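PDB 6UBC: Glyco_hydro_cc domain-containing protein from Cryptococcus neoformans, which probably binds oligosaccharides, as a member of glycoside hydrolase family 128 (subgroup VII), a family of beta-1,3-glucan-cleaving enzymes. Local coordinates for residues Pro266-Gly271 and Gly305-Ser310; Ala317-Thr322 and Ile355-Asn360. All coordinates share one frame; numbering follows the deposited sequence.

Contact 1 of 2, residues Pro266-Gly271 and Gly305-Ser310; sequences PQYIIG and GSILIS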
loop_
_atom_site.group_PDB
_atom_site.type_symbol
_atom_site.label_atom_id
_atom_site.label_comp_id
_atom_site.label_asym_id
_atom_site.label_seq_id
_atom_site.Cartn_x
_atom_site.Cartn_y
_atom_site.Cartn_z
ATOM N N PRO A 266 -0.672 14.613 8.890
ATOM C CA PRO A 266 0.164 13.507 8.432
ATOM C C PRO A 266 1.269 13.951 7.461
ATOM O O PRO A 266 1.053 14.924 6.710
ATOM C CB PRO A 266 -0.871 12.684 7.652
ATOM C CG PRO A 266 -2.118 12.924 8.365
ATOM C CD PRO A 266 -2.093 14.424 8.617
ATOM N N GLN A 267 2.412 13.277 7.455
ATOM C CA GLN A 267 3.356 13.356 6.300
ATOM C C GLN A 267 2.775 12.656 5.067
ATOM O O GLN A 267 2.865 13.232 3.991
ATOM C CB GLN A 267 4.723 12.768 6.599
ATOM C CG GLN A 267 5.636 13.669 7.455
ATOM C CD GLN A 267 7.046 13.127 7.370
ATOM O OE1 GLN A 267 7.895 13.692 6.690
ATOM N NE2 GLN A 267 7.254 11.927 7.908
ATOM N N TYR A 268 2.099 11.517 5.242
ATOM C CA TYR A 268 1.551 10.670 4.151
ATOM C C TYR A 268 0.158 10.160 4.530
ATOM O O TYR A 268 -0.054 9.722 5.679
ATOM C CB TYR A 268 2.433 9.426 3.959
ATOM C CG TYR A 268 3.894 9.727 3.757
ATOM C CD1 TYR A 268 4.397 10.038 2.501
ATOM C CD2 TYR A 268 4.749 9.864 4.835
ATOM C CE1 TYR A 268 5.735 10.386 2.319
ATOM C CE2 TYR A 268 6.089 10.179 4.659
ATOM C CZ TYR A 268 6.583 10.462 3.399
ATOM O OH TYR A 268 7.914 10.821 3.265
ATOM N N ILE A 269 -0.756 10.126 3.552
ATOM C CA ILE A 269 -2.101 9.533 3.762
ATOM C C ILE A 269 -2.348 8.528 2.659
ATOM O O ILE A 269 -2.327 8.955 1.471
ATOM C CB ILE A 269 -3.172 10.592 3.752
ATOM C CG1 ILE A 269 -2.986 11.616 4.869
ATOM C CG2 ILE A 269 -4.507 9.901 3.882
ATOM C CD1 ILE A 269 -3.732 12.905 4.623
ATOM N N ILE A 270 -2.500 7.257 3.025
ATOM C CA ILE A 270 -3.005 6.233 2.070
ATOM C C ILE A 270 -4.540 6.250 2.055
ATOM O O ILE A 270 -5.187 6.242 3.118
ATOM C CB ILE A 270 -2.436 4.872 2.430
ATOM C CG1 ILE A 270 -0.920 4.887 2.295
ATOM C CG2 ILE A 270 -3.157 3.769 1.607
ATOM C CD1 ILE A 270 -0.261 3.610 2.808
ATOM N N GLY A 271 -5.123 6.239 0.859
ATOM C CA GLY A 271 -6.557 6.181 0.611
ATOM C C GLY A 271 -7.122 4.773 0.760
ATOM O O GLY A 271 -6.417 3.820 1.175
ATOM N N GLY A 305 0.445 20.134 3.792
ATOM C CA GLY A 305 1.701 19.459 3.469
ATOM C C GLY A 305 1.577 17.944 3.309
ATOM O O GLY A 305 2.604 17.319 2.923
ATOM N N SER A 306 0.408 17.350 3.541
ATOM C CA SER A 306 0.276 15.862 3.499
ATOM C C SER A 306 0.444 15.414 2.047
ATOM O O SER A 306 -0.104 16.095 1.133
ATOM C CB SER A 306 -1.020 15.401 4.084
ATOM O OG SER A 306 -1.104 15.806 5.437
ATOM N N ILE A 307 1.230 14.365 1.826
ATOM C CA ILE A 307 1.304 13.676 0.514
ATOM C C ILE A 307 0.101 12.711 0.394
ATOM O O ILE A 307 -0.082 11.868 1.331
ATOM C CB ILE A 307 2.652 12.961 0.354
ATOM C CG1 ILE A 307 3.807 13.945 0.211
ATOM C CG2 ILE A 307 2.638 12.034 -0.820
ATOM C CD1 ILE A 307 5.140 13.337 0.531
ATOM N N LEU A 308 -0.677 12.806 -0.698
ATOM C CA LEU A 308 -1.906 12.003 -0.884
ATOM C C LEU A 308 -1.628 10.802 -1.783
ATOM O O LEU A 308 -1.167 10.942 -2.919
ATOM C CB LEU A 308 -3.017 12.817 -1.474
ATOM C CG LEU A 308 -3.359 14.074 -0.682
ATOM C CD1 LEU A 308 -4.640 14.635 -1.240
ATOM C CD2 LEU A 308 -3.483 13.775 0.806
ATOM N N ILE A 309 -1.881 9.619 -1.230
ATOM C CA ILE A 309 -1.733 8.345 -1.955
ATOM C C ILE A 309 -3.149 7.840 -2.281
ATOM O O ILE A 309 -3.997 7.793 -1.416
ATOM C CB ILE A 309 -0.898 7.384 -1.121
ATOM C CG1 ILE A 309 0.510 7.974 -0.954
ATOM C CG2 ILE A 309 -0.856 5.996 -1.706
ATOM C CD1 ILE A 309 0.926 8.086 0.501
ATOM N N SER A 310 -3.370 7.413 -3.506
ATOM C CA SER A 310 -4.723 7.102 -4.046
ATOM C C SER A 310 -5.282 5.884 -3.312
ATOM O O SER A 310 -4.548 5.136 -2.646
ATOM C CB SER A 310 -4.658 6.838 -5.528
ATOM O OG SER A 310 -4.215 5.541 -5.850
HETATM O O HOH W 1 4.526 15.521 3.880
#
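Ile269 and Ile307 show how two parallel strands are stitched together when one residue spends both of its backbone polar groups on the same partner strand. Ile269 N gives its hydrogen to Ile307 O at 2.9 Å, nearly along the C=O axis, and Ile269 O takes one from Ile309 N at 2.8 Å. The pattern runs on at both ends, with Ile307 N reaching Gln267 O in an almost straight bond (N-H...O 176°) and Gly271 N reaching Ile309 O in a more bent one (135°). At the entry to the strands, Ser306 OG donates to Pro266 O at 2.7 Å; a turn that sets OG beside its own backbone N (chi1 -60°) aims it at this carbonyl. Nearby, a water donates to both Gln267 O and Gly305 O, so Gln267 O is gripped twice.

Side chains alternate across the sheet. On one face Tyr268 and Ile307 run side by side, the Ile307 CD1 methyl lying 3.5 Å from ring atom CE1 of Tyr268, while Ile309 CD1 arrives at the edge of the ring, near its plane. Ile309 also packs obliquely on Ile270. On the other face Ile269 CD1 meets Ser306 CB at 3.7 Å and Leu308 CD2 at 3.9 Å. The phenol of Tyr268 is held farther out, where OH bonds to Ser196 O and the ring meets Trp367.

The two strands belong to a beta-alpha-beta unit, the repeating parallel unit of the (beta/alpha)8 barrel expected of this family; its connecting helix 287-298 covers the face bearing Ile269 and Leu308, through Trp294 and Ile298. Strand 237-241 pairs in parallel with strand 268-270 on its other edge, and Leu308 makes backbone bonds to Asp337 and Ile338, just ahead of strand 339-345.

Contact 2 of 2, residues Ala317-Thr322 and Ile355-Asn360; sequences AAEEYT and IDYYYN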
loop_
_atom_site.group_PDB
_atom_site.type_symbol
_atom_site.label_atom_id
_atom_site.label_comp_id
_atom_site.label_asym_id
_atom_site.label_seq_id
_atom_site.Cartn_x
_atom_site.Cartn_y
_atom_site.Cartn_z
ATOM N N ALA A 317 -4.454 -4.554 -12.852
ATOM C CA ALA A 317 -4.449 -3.903 -14.175
ATOM C C ALA A 317 -5.799 -4.117 -14.855
ATOM O O ALA A 317 -6.110 -3.360 -15.798
ATOM C CB ALA A 317 -3.273 -4.436 -14.961
ATOM N N ALA A 318 -6.630 -5.019 -14.347
ATOM C CA ALA A 318 -7.993 -5.182 -14.886
ATOM C C ALA A 318 -8.913 -3.986 -14.540
ATOM O O ALA A 318 -10.081 -3.935 -14.951
ATOM C CB ALA A 318 -8.569 -6.500 -14.402
ATOM N N GLU A 319 -8.404 -3.054 -13.755
ATOM C CA GLU A 319 -9.035 -1.723 -13.568
ATOM C C GLU A 319 -9.288 -1.083 -14.941
ATOM O O GLU A 319 -10.201 -0.269 -15.049
ATOM C CB GLU A 319 -8.099 -0.866 -12.727
ATOM C CG GLU A 319 -8.251 0.640 -12.974
ATOM C CD GLU A 319 -9.594 1.264 -12.587
ATOM O OE1 GLU A 319 -10.269 0.714 -11.654
ATOM O OE2 GLU A 319 -9.932 2.348 -13.183
ATOM N N GLU A 320 -8.534 -1.451 -15.973
ATOM C CA GLU A 320 -8.809 -1.022 -17.366
ATOM C C GLU A 320 -10.283 -1.284 -17.731
ATOM O O GLU A 320 -10.859 -0.472 -18.430
ATOM C CB GLU A 320 -7.970 -1.783 -18.375
ATOM C CG GLU A 320 -8.203 -1.324 -19.804
ATOM C CD GLU A 320 -7.177 -1.800 -20.829
ATOM O OE1 GLU A 320 -6.183 -2.409 -20.434
ATOM O OE2 GLU A 320 -7.454 -1.664 -22.059
ATOM N N TYR A 321 -10.828 -2.405 -17.267
ATOM C CA TYR A 321 -12.192 -2.849 -17.591
ATOM C C TYR A 321 -13.163 -2.469 -16.474
ATOM O O TYR A 321 -14.315 -2.132 -16.818
ATOM C CB TYR A 321 -12.176 -4.334 -17.958
ATOM C CG TYR A 321 -11.194 -4.631 -19.061
ATOM C CD1 TYR A 321 -11.528 -4.333 -20.361
ATOM C CD2 TYR A 321 -9.947 -5.199 -18.815
ATOM C CE1 TYR A 321 -10.634 -4.548 -21.403
ATOM C CE2 TYR A 321 -9.028 -5.372 -19.839
ATOM C CZ TYR A 321 -9.384 -5.049 -21.136
ATOM O OH TYR A 321 -8.532 -5.254 -22.184
ATOM N N THR A 322 -12.806 -2.564 -15.198
ATOM C CA THR A 322 -13.783 -2.263 -14.095
ATOM C C THR A 322 -14.005 -0.748 -13.985
ATOM O O THR A 322 -15.114 -0.358 -13.621
ATOM C CB THR A 322 -13.314 -2.755 -12.730
ATOM O OG1 THR A 322 -12.037 -2.162 -12.578
ATOM C CG2 THR A 322 -13.226 -4.244 -12.671
ATOM N N ILE A 355 2.451 -2.207 -13.052
ATOM C CA ILE A 355 3.171 -0.911 -12.974
ATOM C C ILE A 355 2.975 -0.162 -14.290
ATOM O O ILE A 355 2.610 1.038 -14.285
ATOM C CB ILE A 355 4.642 -1.079 -12.615
ATOM C CG1 ILE A 355 4.835 -1.761 -11.271
ATOM C CG2 ILE A 355 5.296 0.297 -12.693
ATOM C CD1 ILE A 355 6.244 -2.148 -11.081
ATOM N N ASP A 356 3.105 -0.879 -15.402
ATOM C CA ASP A 356 2.873 -0.263 -16.734
ATOM C C ASP A 356 1.475 0.339 -16.806
ATOM O O ASP A 356 1.314 1.489 -17.294
ATOM C CB ASP A 356 3.079 -1.255 -17.865
ATOM C CG ASP A 356 4.503 -1.694 -18.114
ATOM O OD1 ASP A 356 5.429 -1.120 -17.563
ATOM O OD2 ASP A 356 4.650 -2.625 -18.850
ATOM N N TYR A 357 0.428 -0.412 -16.440
ATOM C CA TYR A 357 -0.946 0.079 -16.599
ATOM C C TYR A 357 -1.088 1.404 -15.841
ATOM O O TYR A 357 -1.621 2.434 -16.395
ATOM C CB TYR A 357 -1.991 -0.958 -16.180
ATOM C CG TYR A 357 -3.354 -0.333 -16.187
ATOM C CD1 TYR A 357 -4.030 -0.074 -17.362
ATOM C CD2 TYR A 357 -3.889 0.197 -15.025
ATOM C CE1 TYR A 357 -5.227 0.612 -17.379
ATOM C CE2 TYR A 357 -5.073 0.906 -15.037
ATOM C CZ TYR A 357 -5.760 1.109 -16.224
ATOM O OH TYR A 357 -6.912 1.840 -16.232
ATOM N N TYR A 358 -0.671 1.421 -14.573
ATOM C CA TYR A 358 -0.921 2.572 -13.693
ATOM C C TYR A 358 -0.038 3.760 -14.069
ATOM O O TYR A 358 -0.554 4.915 -13.931
ATOM C CB TYR A 358 -0.859 2.178 -12.216
ATOM C CG TYR A 358 -2.108 1.423 -11.829
ATOM C CD1 TYR A 358 -3.309 2.090 -11.626
ATOM C CD2 TYR A 358 -2.129 0.049 -11.770
ATOM C CE1 TYR A 358 -4.471 1.426 -11.276
ATOM C CE2 TYR A 358 -3.273 -0.651 -11.398
ATOM C CZ TYR A 358 -4.452 0.038 -11.150
ATOM O OH TYR A 358 -5.605 -0.619 -10.822
ATOM N N TYR A 359 1.207 3.510 -14.476
ATOM C CA TYR A 359 2.114 4.591 -14.920
ATOM C C TYR A 359 1.650 5.161 -16.278
ATOM O O TYR A 359 1.472 6.395 -16.418
ATOM C CB TYR A 359 3.582 4.170 -14.939
ATOM C CG TYR A 359 4.436 5.407 -14.932
ATOM C CD1 TYR A 359 4.612 6.115 -13.733
ATOM C CD2 TYR A 359 4.916 5.963 -16.102
ATOM C CE1 TYR A 359 5.372 7.273 -13.695
ATOM C CE2 TYR A 359 5.631 7.149 -16.094
ATOM C CZ TYR A 359 5.853 7.794 -14.891
ATOM O OH TYR A 359 6.617 8.921 -14.836
ATOM N N ASN A 360 1.306 4.298 -17.231
ATOM C CA ASN A 360 0.839 4.771 -18.560
ATOM C C ASN A 360 -0.456 5.553 -18.407
ATOM O O ASN A 360 -0.626 6.549 -19.084
ATOM C CB ASN A 360 0.677 3.606 -19.535
ATOM C CG ASN A 360 2.014 3.022 -19.896
ATOM O OD1 ASN A 360 3.034 3.646 -19.658
ATOM N ND2 ASN A 360 2.032 1.834 -20.459
HETATM O O HOH W 2 -7.790 3.659 -14.091
#
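Tyr357 and Tyr358, neighbours on helix 348-362, send their rings against 317-322, a short helical segment that follows strand 307-309, and so pack together backbones that do not themselves bond. Tyr357 swings its ring away from its own backbone N (chi1 172°), which lays one face under the carbonyl of Ala317: Ala317 O stands 4.0 Å above the ring plane, over its centre. At the root of the same side chain, CB touches Ala317 CB at 3.9 Å. Farther out, Glu320 CB lies 3.8 Å from ring atom CE1, and Glu319 CG approaches obliquely by the hydroxyl. Tyr358 takes the other course, with CG beside its backbone N, and brings OH to 3.1 Å from Glu319 CB. Its ring carries Tyr357 CD2 over the centre of one face, while the edge of the Tyr357 ring receives Tyr358 CD2. Glu319 crosses both tyrosines at about a right angle.

No direct hydrogen bond joins the segments. Packing holds them, with one water that donates to Glu319 OE2 and bonds Tyr357 OH; Tyr358 OH bonds to Gln316 O. The Glu319 carboxylate sits at the N-terminal end of helix 324-331, accepting from Leu325 N and Ser326 N, a setting that would probably favour its charged form.

The two contacts lie in series along the chain, 305-310 being followed after six intervening residues by 317-322; their centres are 21 Å apart and they do not touch. Contact 1 is buried and joins neighbouring parallel strands, so regular backbone hydrogen bonds carry it and mainly apolar side chains, with one tyrosine ring, pack on both faces. Contact 2, only partly buried and farther from the centre of the chain, joins a short helix to the separate helix 348-362, and tyrosine rings, a carboxylate and one bridging water replace the direct bonds. Strand 339-345 borders both, touching Ile270 and Ile309 through Asn340, and Tyr358 through Thr339 and Leu341.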